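Local coordinates for protein putative TetR-family transcriptional regulator (Syntrophomonas wolfei subsp. wolfei, PDB 3LWJ) that probably binds DNA and acts as a transcriptional regulator of the TetR family, through an amino-terminal helix-turn-helix domain, at residues Thr19-Leu24 with Arg36-Leu41; Ala68-Ser73 with Met97-Gln102; Ser76-Val81 with Ile90-Leu95. All coordinates share one frame; numbering follows the deposited sequence.

In this all-helical chain contact 1 closes before contacts 2 and 3 open, so the series leads from the probable DNA-binding end into the larger carboxy-terminal helical part. At contact 1, helix 10-28 packs on helix 35-42, which belongs to the predicted helix-turn-helix. Contacts 2 and 3 both pair helix 56-79 with helix 85-102, and contact 3 is nested inside the loop that contact 2 closes; their centres lie 11 Å apart. Contact 1 sits 23 Å from contact 2 and 34 Å from contact 3, centre to centre, and on the other side of the chain's centre from contact 3. Between contacts 1 and 2 the nearest atoms are still about 8 Å apart. The 1,2-ethanediol at contact 3 probably comes from the crystallisation liquor.

Contact 1 (Thr19-Leu24 with Arg36-Leu41); sequences TCSLDL and RDIIAL
L24 has its CG anti to its own carbonyl carbon (chi1 -79°) and L41 has its CG anti to the backbone N (chi1 -166°); from there the two side chains meet tip to tip. This is packing inside the TetR-type DNA-binding domain, where helix 10-28 covers helix 35-42, part of the predicted helix-turn-helix. The two segments run at 128° to each other, and no hydrogen bond passes between them. L24 CG stands 3.7 Å from L41 CD2, while the CD1 methyl of L24 presses on the backbone at D37 O and I38 N, 3.6 Å from each, and on I38 CG1. Both branches of I38 close round S21 OG, CG2 at 3.2 Å and CD1 at 3.5 Å. That hydroxyl is hydrogen-bonded to I17 O, so the methyls meet an oxygen already held by its own helix. I38 also touches F49 of helix 46-52 and I59 of helix 56-79, which places it in the domain interior. The D37 carboxylate pairs with K28 through OD2, which also bonds to S34 N. At the L41 end, C20 CB lies 4.0 Å from L41 CD2, and C20 SG comes to 3.7 Å from L41 O.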
ATOM      1  N   THR A  19     -13.068  15.868  15.359  1.00 34.86           N
ATOM      2  CA  THR A  19     -14.235  15.102  14.879  1.00 34.98           C
ATOM      3  C   THR A  19     -14.865  15.798  13.675  1.00 34.30           C
ATOM      4  O   THR A  19     -15.118  15.153  12.638  1.00 32.36           O
ATOM      5  CB  THR A  19     -15.319  14.894  15.973  1.00 37.21           C
ATOM      6  OG1 THR A  19     -14.688  14.585  17.219  1.00 39.22           O
ATOM      7  CG2 THR A  19     -16.253  13.741  15.587  1.00 33.77           C
ATOM      8  N   CYS A  20     -15.088  17.109  13.806  1.00 31.90           N
ATOM      9  CA  CYS A  20     -15.647  17.921  12.704  1.00 33.21           C
ATOM     10  C   CYS A  20     -14.785  17.891  11.433  1.00 30.25           C
ATOM     11  O   CYS A  20     -15.311  17.865  10.320  1.00 26.30           O
ATOM     12  CB  CYS A  20     -15.834  19.389  13.128  1.00 34.16           C
ATOM     13  SG  CYS A  20     -17.057  19.649  14.431  1.00 43.07           S
ATOM     14  N   SER A  21     -13.470  17.930  11.621  1.00 29.11           N
ATOM     15  CA  SER A  21     -12.521  17.903  10.511  1.00 29.55           C
ATOM     16  C   SER A  21     -12.613  16.560   9.780  1.00 29.19           C
ATOM     17  O   SER A  21     -12.682  16.499   8.547  1.00 27.04           O
ATOM     18  CB  SER A  21     -11.078  18.130  11.022  1.00 29.08           C
ATOM     19  OG  SER A  21     -10.900  19.421  11.561  1.00 29.63           O
ATOM     20  N   LEU A  22     -12.626  15.485  10.559  1.00 30.01           N
ATOM     21  CA  LEU A  22     -12.809  14.149  10.020  1.00 30.03           C
ATOM     22  C   LEU A  22     -14.104  14.113   9.207  1.00 28.55           C
ATOM     23  O   LEU A  22     -14.092  13.711   8.041  1.00 29.62           O
ATOM     24  CB  LEU A  22     -12.814  13.117  11.159  1.00 27.93           C
ATOM     25  CG  LEU A  22     -12.242  11.719  10.997  1.00 35.23           C
ATOM     26  CD1 LEU A  22     -11.038  11.669  10.061  1.00 29.82           C
ATOM     27  CD2 LEU A  22     -11.882  11.184  12.414  1.00 33.35           C
ATOM     28  N   ASP A  23     -15.213  14.568   9.784  1.00 29.74           N
ATOM     29  CA  ASP A  23     -16.509  14.509   9.071  1.00 28.83           C
ATOM     30  C   ASP A  23     -16.484  15.260   7.745  1.00 26.31           C
ATOM     31  O   ASP A  23     -17.015  14.776   6.744  1.00 23.17           O
ATOM     32  CB  ASP A  23     -17.672  15.058   9.927  1.00 33.99           C
ATOM     33  CG  ASP A  23     -17.930  14.226  11.199  1.00 33.86           C
ATOM     34  OD1 ASP A  23     -17.391  13.113  11.335  1.00 34.62           O
ATOM     35  OD2 ASP A  23     -18.656  14.714  12.083  1.00 49.13           O
ATOM     36  N   LEU A  24     -15.904  16.464   7.751  1.00 25.78           N
ATOM     37  CA  LEU A  24     -15.801  17.287   6.537  1.00 25.24           C
ATOM     38  C   LEU A  24     -14.862  16.647   5.478  1.00 26.16           C
ATOM     39  O   LEU A  24     -15.120  16.718   4.257  1.00 24.11           O
ATOM     40  CB  LEU A  24     -15.334  18.718   6.879  1.00 26.43           C
ATOM     41  CG  LEU A  24     -16.346  19.731   7.435  1.00 25.92           C
ATOM     42  CD1 LEU A  24     -15.595  20.924   8.011  1.00 26.19           C
ATOM     43  CD2 LEU A  24     -17.326  20.206   6.363  1.00 27.50           C
ATOM     44  N   ARG A  36     -11.603  27.353   7.009  1.00 32.38           N
ATOM     45  CA  ARG A  36     -12.877  28.087   7.136  1.00 33.46           C
ATOM     46  C   ARG A  36     -14.071  27.173   7.445  1.00 34.31           C
ATOM     47  O   ARG A  36     -14.829  27.445   8.374  1.00 35.91           O
ATOM     48  CB  ARG A  36     -13.164  28.890   5.861  1.00 32.02           C
ATOM     49  N   ASP A  37     -14.239  26.109   6.651  1.00 33.74           N
ATOM     50  CA  ASP A  37     -15.326  25.121   6.817  1.00 32.41           C
ATOM     51  C   ASP A  37     -15.265  24.474   8.185  1.00 32.57           C
ATOM     52  O   ASP A  37     -16.285  24.315   8.856  1.00 33.61           O
ATOM     53  CB  ASP A  37     -15.226  23.982   5.772  1.00 33.40           C
ATOM     54  CG  ASP A  37     -15.241  24.485   4.325  1.00 35.25           C
ATOM     55  OD1 ASP A  37     -15.757  25.612   4.096  1.00 32.72           O
ATOM     56  OD2 ASP A  37     -14.735  23.754   3.423  1.00 32.11           O
ATOM     57  N   ILE A  38     -14.054  24.074   8.573  1.00 31.20           N
ATOM     58  CA  ILE A  38     -13.823  23.430   9.856  1.00 30.90           C
ATOM     59  C   ILE A  38     -14.098  24.370  11.021  1.00 32.89           C
ATOM     60  O   ILE A  38     -14.808  23.985  11.947  1.00 30.92           O
ATOM     61  CB  ILE A  38     -12.383  22.918   9.980  1.00 31.80           C
ATOM     62  CG1 ILE A  38     -12.099  21.861   8.897  1.00 24.20           C
ATOM     63  CG2 ILE A  38     -12.160  22.388  11.409  1.00 33.04           C
ATOM     64  CD1 ILE A  38     -10.597  21.445   8.769  1.00 18.36           C
ATOM     65  N   ILE A  39     -13.560  25.599  10.970  1.00 34.90           N
ATOM     66  CA  ILE A  39     -13.807  26.585  12.039  1.00 36.13           C
ATOM     67  C   ILE A  39     -15.321  26.852  12.146  1.00 35.34           C
ATOM     68  O   ILE A  39     -15.864  26.772  13.236  1.00 34.91           O
ATOM     69  CB  ILE A  39     -12.955  27.929  11.932  1.00 38.09           C
ATOM     70  CG1 ILE A  39     -13.306  28.756  10.695  1.00 43.83           C
ATOM     71  CG2 ILE A  39     -11.448  27.658  11.954  1.00 34.33           C
ATOM     72  CD1 ILE A  39     -12.737  30.169  10.703  1.00 43.81           C
ATOM     73  N   ALA A  40     -16.003  27.072  11.016  1.00 35.54           N
ATOM     74  CA  ALA A  40     -17.464  27.275  10.996  1.00 34.53           C
ATOM     75  C   ALA A  40     -18.249  26.098  11.588  1.00 34.47           C
ATOM     76  O   ALA A  40     -19.127  26.293  12.408  1.00 35.00           O
ATOM     77  CB  ALA A  40     -17.957  27.591   9.580  1.00 32.73           C
ATOM     78  N   LEU A  41     -17.936  24.876  11.185  1.00 38.78           N
ATOM     79  CA  LEU A  41     -18.644  23.696  11.715  1.00 39.79           C
ATOM     80  C   LEU A  41     -18.248  23.357  13.171  1.00 41.04           C
ATOM     81  O   LEU A  41     -19.040  22.783  13.920  1.00 40.32           O
ATOM     82  CB  LEU A  41     -18.382  22.484  10.820  1.00 40.58           C
ATOM     83  CG  LEU A  41     -19.275  21.251  11.000  1.00 38.65           C
ATOM     84  CD1 LEU A  41     -20.680  21.520  10.428  1.00 35.16           C
ATOM     85  CD2 LEU A  41     -18.603  20.045  10.337  1.00 28.07           C
TER

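Contact 2 (Ala68-Ser73 with Met97-Gln102); sequences AKQIIS and MEVFAQ
The F100 ring meets the CD1 methyl of I71 obliquely, with I71 CD1 3.9 Å from F100 CE1, while the CE methyl of selenomethionine M97, on the ring's own helix, lies at its edge and in its plane. The other flat groups are the amides of Q70 and Q102, nearly coplanar at 15° to each other. Q70 NE2 and Q102 OE1 face each other at 3.6 Å, a spacing that makes no hydrogen bond; the Q70 amide is held instead through OE1, which accepts from N103 ND2. V99 links the polar and apolar ends. Its CG1, set anti to the backbone N (chi1 176°), lies 3.7 Å from I71 CG1 and also 3.7 Å from Q70 CD. The extended Q70 chain runs past V99, the two pointing opposite ways. The result is an apolar strip with amides at its solvent side. The two segments belong to the helical hairpin 56-79/85-102 and run at 145°, their axes 9.8 Å apart at closest approach. Around them, F100 reaches L168 of helix 153-173, A101 touches K179 of helix 179-195, and I72 of helix 56-79 meets F134 of helix 118-144, so the pair is built into the carboxy-terminal helical bundle.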
ATOM      1  N   ALA A  68      -1.871   6.437  16.041  1.00 23.99           N
ATOM      2  CA  ALA A  68      -0.647   5.667  16.361  1.00 24.82           C
ATOM      3  C   ALA A  68      -0.610   5.344  17.848  1.00 23.46           C
ATOM      4  O   ALA A  68      -0.250   4.252  18.247  1.00 26.38           O
ATOM      5  CB  ALA A  68       0.642   6.465  15.963  1.00 19.28           C
ATOM      6  N   LYS A  69      -0.966   6.327  18.654  1.00 24.95           N
ATOM      7  CA  LYS A  69      -0.922   6.196  20.075  1.00 26.63           C
ATOM      8  C   LYS A  69      -1.885   5.104  20.561  1.00 27.09           C
ATOM      9  O   LYS A  69      -1.557   4.331  21.464  1.00 27.31           O
ATOM     10  CB  LYS A  69      -1.256   7.536  20.734  1.00 27.36           C
ATOM     11  CG  LYS A  69      -1.049   7.503  22.222  1.00 32.44           C
ATOM     12  CD  LYS A  69      -1.404   8.801  22.910  1.00 39.66           C
ATOM     13  CE  LYS A  69      -1.101   8.658  24.399  1.00 44.49           C
ATOM     14  NZ  LYS A  69      -1.634   9.791  25.166  1.00 53.37           N
ATOM     15  N   GLN A  70      -3.070   5.058  19.975  1.00 27.53           N
ATOM     16  CA  GLN A  70      -4.067   4.041  20.338  1.00 29.85           C
ATOM     17  C   GLN A  70      -3.646   2.608  19.904  1.00 26.91           C
ATOM     18  O   GLN A  70      -3.808   1.642  20.667  1.00 25.11           O
ATOM     19  CB  GLN A  70      -5.417   4.429  19.742  1.00 31.42           C
ATOM     20  CG  GLN A  70      -6.618   3.576  20.164  1.00 39.48           C
ATOM     21  CD  GLN A  70      -7.859   3.906  19.328  1.00 44.81           C
ATOM     22  OE1 GLN A  70      -7.891   4.932  18.628  1.00 44.12           O
ATOM     23  NE2 GLN A  70      -8.869   3.026  19.374  1.00 35.68           N
ATOM     24  N   ILE A  71      -3.077   2.488  18.697  1.00 25.54           N
ATOM     25  CA  ILE A  71      -2.503   1.225  18.202  1.00 22.43           C
ATOM     26  C   ILE A  71      -1.376   0.736  19.149  1.00 24.79           C
ATOM     27  O   ILE A  71      -1.399  -0.403  19.633  1.00 23.61           O
ATOM     28  CB  ILE A  71      -1.945   1.389  16.734  1.00 21.61           C
ATOM     29  CG1 ILE A  71      -3.085   1.707  15.739  1.00 20.62           C
ATOM     30  CG2 ILE A  71      -1.178   0.142  16.275  1.00 22.50           C
ATOM     31  CD1 ILE A  71      -2.597   2.086  14.330  1.00 12.77           C
ATOM     32  N   ILE A  72      -0.418   1.617  19.434  1.00 19.79           N
ATOM     33  CA  ILE A  72       0.765   1.240  20.220  1.00 22.43           C
ATOM     34  C   ILE A  72       0.417   0.899  21.670  1.00 20.94           C
ATOM     35  O   ILE A  72       0.992  -0.014  22.225  1.00 22.93           O
ATOM     36  CB  ILE A  72       1.870   2.340  20.160  1.00 22.09           C
ATOM     37  CG1 ILE A  72       2.403   2.454  18.725  1.00 20.90           C
ATOM     38  CG2 ILE A  72       3.040   2.073  21.192  1.00 17.33           C
ATOM     39  CD1 ILE A  72       3.380   3.584  18.579  1.00 25.00           C
ATOM     40  N   SER A  73      -0.533   1.616  22.260  1.00 22.19           N
ATOM     41  CA  SER A  73      -0.941   1.370  23.659  1.00 24.18           C
ATOM     42  C   SER A  73      -1.824   0.122  23.809  1.00 24.02           C
ATOM     43  O   SER A  73      -1.710  -0.613  24.803  1.00 19.70           O
ATOM     44  CB  SER A  73      -1.635   2.595  24.271  1.00 25.43           C
ATOM     45  OG  SER A  73      -2.854   2.867  23.615  1.00 33.41           O
HETATM   46  N   MSE A  97      -5.830  -4.432  13.568  1.00 22.32           N
HETATM   47  CA  MSE A  97      -6.899  -4.383  12.550  1.00 24.64           C
HETATM   48  C   MSE A  97      -8.203  -3.896  13.244  1.00 24.65           C
HETATM   49  O   MSE A  97      -9.012  -3.155  12.646  1.00 22.76           O
HETATM   50  CB  MSE A  97      -7.120  -5.750  11.829  1.00 21.23           C
HETATM   51  CG  MSE A  97      -6.108  -6.228  10.624  1.00 20.31           C
HETATM   52 SE   MSE A  97      -5.030  -4.746   9.957  0.75 39.51          SE
HETATM   53  CE  MSE A  97      -6.048  -4.280   8.363  1.00 31.16           C
ATOM     54  N   GLU A  98      -8.410  -4.273  14.505  1.00 27.00           N
ATOM     55  CA  GLU A  98      -9.603  -3.786  15.237  1.00 26.64           C
ATOM     56  C   GLU A  98      -9.521  -2.281  15.553  1.00 27.10           C
ATOM     57  O   GLU A  98     -10.540  -1.597  15.543  1.00 27.92           O
ATOM     58  CB  GLU A  98      -9.863  -4.562  16.542  1.00 28.51           C
ATOM     59  CG  GLU A  98     -10.128  -6.090  16.413  1.00 39.52           C
ATOM     60  CD  GLU A  98     -11.531  -6.492  15.916  1.00 47.03           C
ATOM     61  OE1 GLU A  98     -12.392  -5.595  15.661  1.00 51.01           O
ATOM     62  OE2 GLU A  98     -11.764  -7.733  15.791  1.00 45.35           O
ATOM     63  N   VAL A  99      -8.333  -1.744  15.831  1.00 26.06           N
ATOM     64  CA  VAL A  99      -8.216  -0.293  16.043  1.00 24.69           C
ATOM     65  C   VAL A  99      -8.592   0.416  14.730  1.00 25.53           C
ATOM     66  O   VAL A  99      -9.344   1.389  14.740  1.00 26.09           O
ATOM     67  CB  VAL A  99      -6.800   0.121  16.541  1.00 25.23           C
ATOM     68  CG1 VAL A  99      -6.678   1.608  16.648  1.00 27.70           C
ATOM     69  CG2 VAL A  99      -6.476  -0.524  17.882  1.00 21.10           C
ATOM     70  N   PHE A 100      -8.095  -0.094  13.599  1.00 25.72           N
ATOM     71  CA  PHE A 100      -8.475   0.469  12.308  1.00 26.26           C
ATOM     72  C   PHE A 100     -10.012   0.534  12.210  1.00 25.11           C
ATOM     73  O   PHE A 100     -10.549   1.588  11.896  1.00 24.66           O
ATOM     74  CB  PHE A 100      -7.929  -0.349  11.126  1.00 25.53           C
ATOM     75  CG  PHE A 100      -6.443  -0.276  10.926  1.00 27.01           C
ATOM     76  CD1 PHE A 100      -5.703   0.775  11.354  1.00 27.83           C
ATOM     77  CD2 PHE A 100      -5.804  -1.269  10.218  1.00 36.40           C
ATOM     78  CE1 PHE A 100      -4.331   0.841  11.122  1.00 35.39           C
ATOM     79  CE2 PHE A 100      -4.453  -1.211   9.989  1.00 39.52           C
ATOM     80  CZ  PHE A 100      -3.715  -0.135  10.458  1.00 32.99           C
ATOM     81  N   ALA A 101     -10.693  -0.576  12.487  1.00 27.15           N
ATOM     82  CA  ALA A 101     -12.155  -0.662  12.369  1.00 30.02           C
ATOM     83  C   ALA A 101     -12.922   0.285  13.322  1.00 33.13           C
ATOM     84  O   ALA A 101     -14.003   0.792  12.977  1.00 33.01           O
ATOM     85  CB  ALA A 101     -12.628  -2.110  12.558  1.00 30.98           C
ATOM     86  N   GLN A 102     -12.367   0.528  14.506  1.00 34.85           N
ATOM     87  CA  GLN A 102     -12.975   1.469  15.456  1.00 38.25           C
ATOM     88  C   GLN A 102     -12.844   2.912  14.992  1.00 37.65           C
ATOM     89  O   GLN A 102     -13.622   3.755  15.426  1.00 39.41           O
ATOM     90  CB  GLN A 102     -12.359   1.316  16.849  1.00 40.14           C
ATOM     91  CG  GLN A 102     -12.958   0.140  17.639  1.00 47.52           C
ATOM     92  CD  GLN A 102     -11.992  -0.444  18.664  1.00 55.32           C
ATOM     93  OE1 GLN A 102     -11.042   0.225  19.110  1.00 55.37           O
ATOM     94  NE2 GLN A 102     -12.220  -1.709  19.029  1.00 50.81           N
TER

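Contact 3 (Ser76-Val81 with Ile90-Leu95); sequences SEYYLV and IETKRL. With EDO (1,2-ethanediol), chain B.
Y78, T92 and E91 carry most of this contact, which lies toward the turn of a helical hairpin formed by helix 56-79 and helix 85-102. Y78 contributes the largest buried area. With CG anti to the backbone N (chi1 176°), its ring extends across to the second helix and crosses both E91 and T92 at about a right angle. The phenol end rests on the aliphatic part of E91, Y78 OH standing 3.6 Å from E91 CB and about as far from CG, with ring and carboxylate planes 80° apart. T92 CG2 comes in near the plane of the Y78 ring, at its edge, 4.1 Å from Y78 CD2. It also lies 3.7 Å from Y79 CE1, so one methyl touches both tyrosines. At the other end of Y78, L95 CD1 lies 3.9 Å from Y78 CB. Beyond the phenol, E91 bends away at chi2 into a bidentate, side-on salt bridge with R94, made of two nearly straight hydrogen bonds: R94 NE to E91 OE1 at 3.1 Å, and R94 NH2 to the syn lone pair of E91 OE2 at 2.8 Å. An alanine here, keeping CB against Y78 but lacking CG and the carboxylate, would probably leave the R94 guanidinium without its two-point partner and less fixed in its rotation. T92 OG1 donates to R88 O and accepts a hydrogen bond from K93 NZ. K93 NZ additionally makes a weak bond to a 1,2-ethanediol, which also bonds to N138 OD1. Between the helices a water sits 2.7 Å from Y79 OH, donating a weak bond to T92 OG1 and also bonded to ethanediol O2.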
ATOM      1  N   SER A  76       0.835  -2.642  23.655  1.00 23.87           N
ATOM      2  CA  SER A  76       1.653  -2.578  24.894  1.00 23.47           C
ATOM      3  C   SER A  76       0.884  -3.045  26.120  1.00 21.71           C
ATOM      4  O   SER A  76       1.432  -3.747  26.972  1.00 23.36           O
ATOM      5  CB  SER A  76       2.187  -1.160  25.120  1.00 22.98           C
ATOM      6  OG  SER A  76       2.893  -0.730  23.978  1.00 29.12           O
ATOM      7  N   GLU A  77      -0.385  -2.684  26.211  1.00 22.30           N
ATOM      8  CA  GLU A  77      -1.238  -3.218  27.273  1.00 24.75           C
ATOM      9  C   GLU A  77      -1.387  -4.740  27.209  1.00 22.57           C
ATOM     10  O   GLU A  77      -1.354  -5.404  28.223  1.00 20.78           O
ATOM     11  CB  GLU A  77      -2.616  -2.557  27.228  1.00 27.41           C
ATOM     12  CG  GLU A  77      -2.612  -1.138  27.778  1.00 37.33           C
ATOM     13  CD  GLU A  77      -3.712  -0.254  27.206  1.00 51.09           C
ATOM     14  OE1 GLU A  77      -4.683  -0.786  26.621  1.00 60.34           O
ATOM     15  OE2 GLU A  77      -3.591   0.985  27.339  1.00 53.87           O
ATOM     16  N   TYR A  78      -1.569  -5.288  26.016  1.00 20.31           N
ATOM     17  CA  TYR A  78      -1.722  -6.732  25.842  1.00 20.34           C
ATOM     18  C   TYR A  78      -0.447  -7.490  26.285  1.00 22.13           C
ATOM     19  O   TYR A  78      -0.508  -8.592  26.852  1.00 18.05           O
ATOM     20  CB  TYR A  78      -2.052  -7.049  24.369  1.00 21.06           C
ATOM     21  CG  TYR A  78      -2.149  -8.518  24.017  1.00 19.24           C
ATOM     22  CD1 TYR A  78      -2.926  -9.387  24.751  1.00 15.25           C
ATOM     23  CD2 TYR A  78      -1.464  -9.030  22.925  1.00 22.82           C
ATOM     24  CE1 TYR A  78      -3.030 -10.736  24.392  1.00 22.01           C
ATOM     25  CE2 TYR A  78      -1.546 -10.374  22.583  1.00 20.03           C
ATOM     26  CZ  TYR A  78      -2.317 -11.213  23.314  1.00 19.64           C
ATOM     27  OH  TYR A  78      -2.387 -12.529  22.928  1.00 25.75           O
ATOM     28  N   TYR A  79       0.700  -6.883  26.001  1.00 22.13           N
ATOM     29  CA  TYR A  79       2.013  -7.402  26.392  1.00 22.54           C
ATOM     30  C   TYR A  79       2.183  -7.590  27.901  1.00 20.81           C
ATOM     31  O   TYR A  79       3.026  -8.374  28.326  1.00 18.08           O
ATOM     32  CB  TYR A  79       3.121  -6.430  25.914  1.00 24.82           C
ATOM     33  CG  TYR A  79       3.509  -6.514  24.452  1.00 23.05           C
ATOM     34  CD1 TYR A  79       2.718  -7.179  23.510  1.00 28.79           C
ATOM     35  CD2 TYR A  79       4.699  -5.922  24.011  1.00 24.73           C
ATOM     36  CE1 TYR A  79       3.113  -7.236  22.150  1.00 21.17           C
ATOM     37  CE2 TYR A  79       5.102  -5.995  22.666  1.00 32.77           C
ATOM     38  CZ  TYR A  79       4.302  -6.663  21.748  1.00 30.21           C
ATOM     39  OH  TYR A  79       4.689  -6.738  20.413  1.00 34.11           O
ATOM     40  N   LEU A  80       1.410  -6.866  28.700  1.00 20.78           N
ATOM     41  CA  LEU A  80       1.467  -7.002  30.168  1.00 19.72           C
ATOM     42  C   LEU A  80       0.873  -8.332  30.640  1.00 21.53           C
ATOM     43  O   LEU A  80       1.134  -8.782  31.765  1.00 19.24           O
ATOM     44  CB  LEU A  80       0.724  -5.831  30.822  1.00 18.99           C
ATOM     45  CG  LEU A  80       1.298  -4.442  30.488  1.00 25.93           C
ATOM     46  CD1 LEU A  80       0.400  -3.325  31.033  1.00 21.24           C
ATOM     47  CD2 LEU A  80       2.756  -4.299  31.013  1.00 24.61           C
ATOM     48  N   VAL A  81       0.053  -8.946  29.791  1.00 20.29           N
ATOM     49  CA  VAL A  81      -0.605 -10.175  30.194  0.50 19.45           C
ATOM     50  C   VAL A  81      -0.170 -11.365  29.343  1.00 18.09           C
ATOM     51  O   VAL A  81       0.120 -12.399  29.887  1.00 18.04           O
ATOM     52  CB  VAL A  81      -2.151 -10.026  30.269  0.50 20.93           C
ATOM     53  CG1 VAL A  81      -2.710  -9.601  28.954  0.50 13.96           C
ATOM     54  CG2 VAL A  81      -2.787 -11.322  30.739  0.50 19.19           C
ATOM     55  N   ILE A  90       0.831 -12.967  16.307  1.00 20.97           N
ATOM     56  CA  ILE A  90      -0.446 -13.087  15.635  1.00 23.63           C
ATOM     57  C   ILE A  90      -1.469 -12.128  16.178  1.00 20.91           C
ATOM     58  O   ILE A  90      -2.065 -11.358  15.412  1.00 19.65           O
ATOM     59  CB  ILE A  90      -1.038 -14.482  15.743  1.00 19.18           C
ATOM     60  CG1 ILE A  90      -0.042 -15.508  15.208  1.00 32.95           C
ATOM     61  CG2 ILE A  90      -2.304 -14.528  14.978  1.00 29.83           C
ATOM     62  CD1 ILE A  90       0.538 -15.173  13.816  1.00 28.59           C
ATOM     63  N   GLU A  91      -1.729 -12.204  17.483  1.00 21.90           N
ATOM     64  CA  GLU A  91      -2.866 -11.478  18.035  1.00 25.15           C
ATOM     65  C   GLU A  91      -2.703  -9.987  17.945  1.00 22.95           C
ATOM     66  O   GLU A  91      -3.717  -9.281  17.870  1.00 27.27           O
ATOM     67  CB  GLU A  91      -3.129 -11.814  19.507  1.00 26.81           C
ATOM     68  CG  GLU A  91      -4.050 -12.936  19.747  1.00 33.41           C
ATOM     69  CD  GLU A  91      -5.333 -12.890  18.947  1.00 26.64           C
ATOM     70  OE1 GLU A  91      -6.136 -11.928  19.054  1.00 29.18           O
ATOM     71  OE2 GLU A  91      -5.533 -13.879  18.225  1.00 31.04           O
ATOM     72  N   THR A  92      -1.463  -9.484  17.996  1.00 22.59           N
ATOM     73  CA  THR A  92      -1.287  -8.037  17.863  1.00 24.49           C
ATOM     74  C   THR A  92      -1.787  -7.533  16.480  1.00 25.87           C
ATOM     75  O   THR A  92      -2.219  -6.404  16.361  1.00 22.43           O
ATOM     76  CB  THR A  92       0.142  -7.542  18.119  1.00 24.37           C
ATOM     77  OG1 THR A  92       1.110  -8.320  17.373  1.00 27.99           O
ATOM     78  CG2 THR A  92       0.465  -7.605  19.633  1.00 17.72           C
ATOM     79  N   LYS A  93      -1.748  -8.396  15.471  1.00 24.72           N
ATOM     80  CA  LYS A  93      -2.198  -7.986  14.131  1.00 24.01           C
ATOM     81  C   LYS A  93      -3.721  -7.869  14.160  1.00 22.53           C
ATOM     82  O   LYS A  93      -4.275  -6.876  13.726  1.00 24.46           O
ATOM     83  CB  LYS A  93      -1.707  -8.967  13.077  1.00 20.02           C
ATOM     84  CG  LYS A  93      -0.213  -9.229  13.081  1.00 20.67           C
ATOM     85  CD  LYS A  93       0.617  -7.973  13.031  1.00 23.35           C
ATOM     86  CE  LYS A  93       2.059  -8.304  13.300  1.00 22.20           C
ATOM     87  NZ  LYS A  93       2.363  -8.546  14.750  1.00 22.94           N
ATOM     88  N   ARG A  94      -4.398  -8.833  14.779  1.00 23.65           N
ATOM     89  CA  ARG A  94      -5.830  -8.681  14.982  1.00 23.60           C
ATOM     90  C   ARG A  94      -6.181  -7.407  15.773  1.00 24.97           C
ATOM     91  O   ARG A  94      -7.042  -6.626  15.344  1.00 24.25           O
ATOM     92  CB  ARG A  94      -6.442  -9.917  15.626  1.00 24.15           C
ATOM     93  CG  ARG A  94      -7.834  -9.674  16.104  1.00 21.65           C
ATOM     94  CD  ARG A  94      -8.720 -10.926  16.174  1.00 23.76           C
ATOM     95  NE  ARG A  94      -8.044 -12.151  16.578  1.00 31.68           N
ATOM     96  CZ  ARG A  94      -8.281 -13.345  16.044  1.00 29.11           C
ATOM     97  NH1 ARG A  94      -9.174 -13.461  15.063  1.00 32.24           N
ATOM     98  NH2 ARG A  94      -7.632 -14.429  16.492  1.00 29.23           N
ATOM     99  N   LEU A  95      -5.520  -7.188  16.911  1.00 25.51           N
ATOM    100  CA  LEU A  95      -5.706  -5.934  17.647  1.00 24.67           C
ATOM    101  C   LEU A  95      -5.565  -4.724  16.776  1.00 24.67           C
ATOM    102  O   LEU A  95      -6.390  -3.818  16.870  1.00 22.47           O
ATOM    103  CB  LEU A  95      -4.700  -5.747  18.797  1.00 27.79           C
ATOM    104  CG  LEU A  95      -5.034  -6.389  20.109  1.00 30.98           C
ATOM    105  CD1 LEU A  95      -3.929  -6.072  21.115  1.00 23.81           C
ATOM    106  CD2 LEU A  95      -6.426  -5.948  20.594  1.00 32.22           C
TER
HETATM  107  C1  EDO B 202       5.289  -5.546  16.114  1.00 51.58           C
HETATM  108  O1  EDO B 202       4.339  -5.364  17.197  1.00 49.10           O
HETATM  109  C2  EDO B 202       5.062  -6.648  15.074  1.00 47.90           C
HETATM  110  O2  EDO B 202       5.092  -7.994  15.585  1.00 48.90           O
HETATM  111  O   HOH W   1       4.263  -8.805  18.654  1.00 22.16           O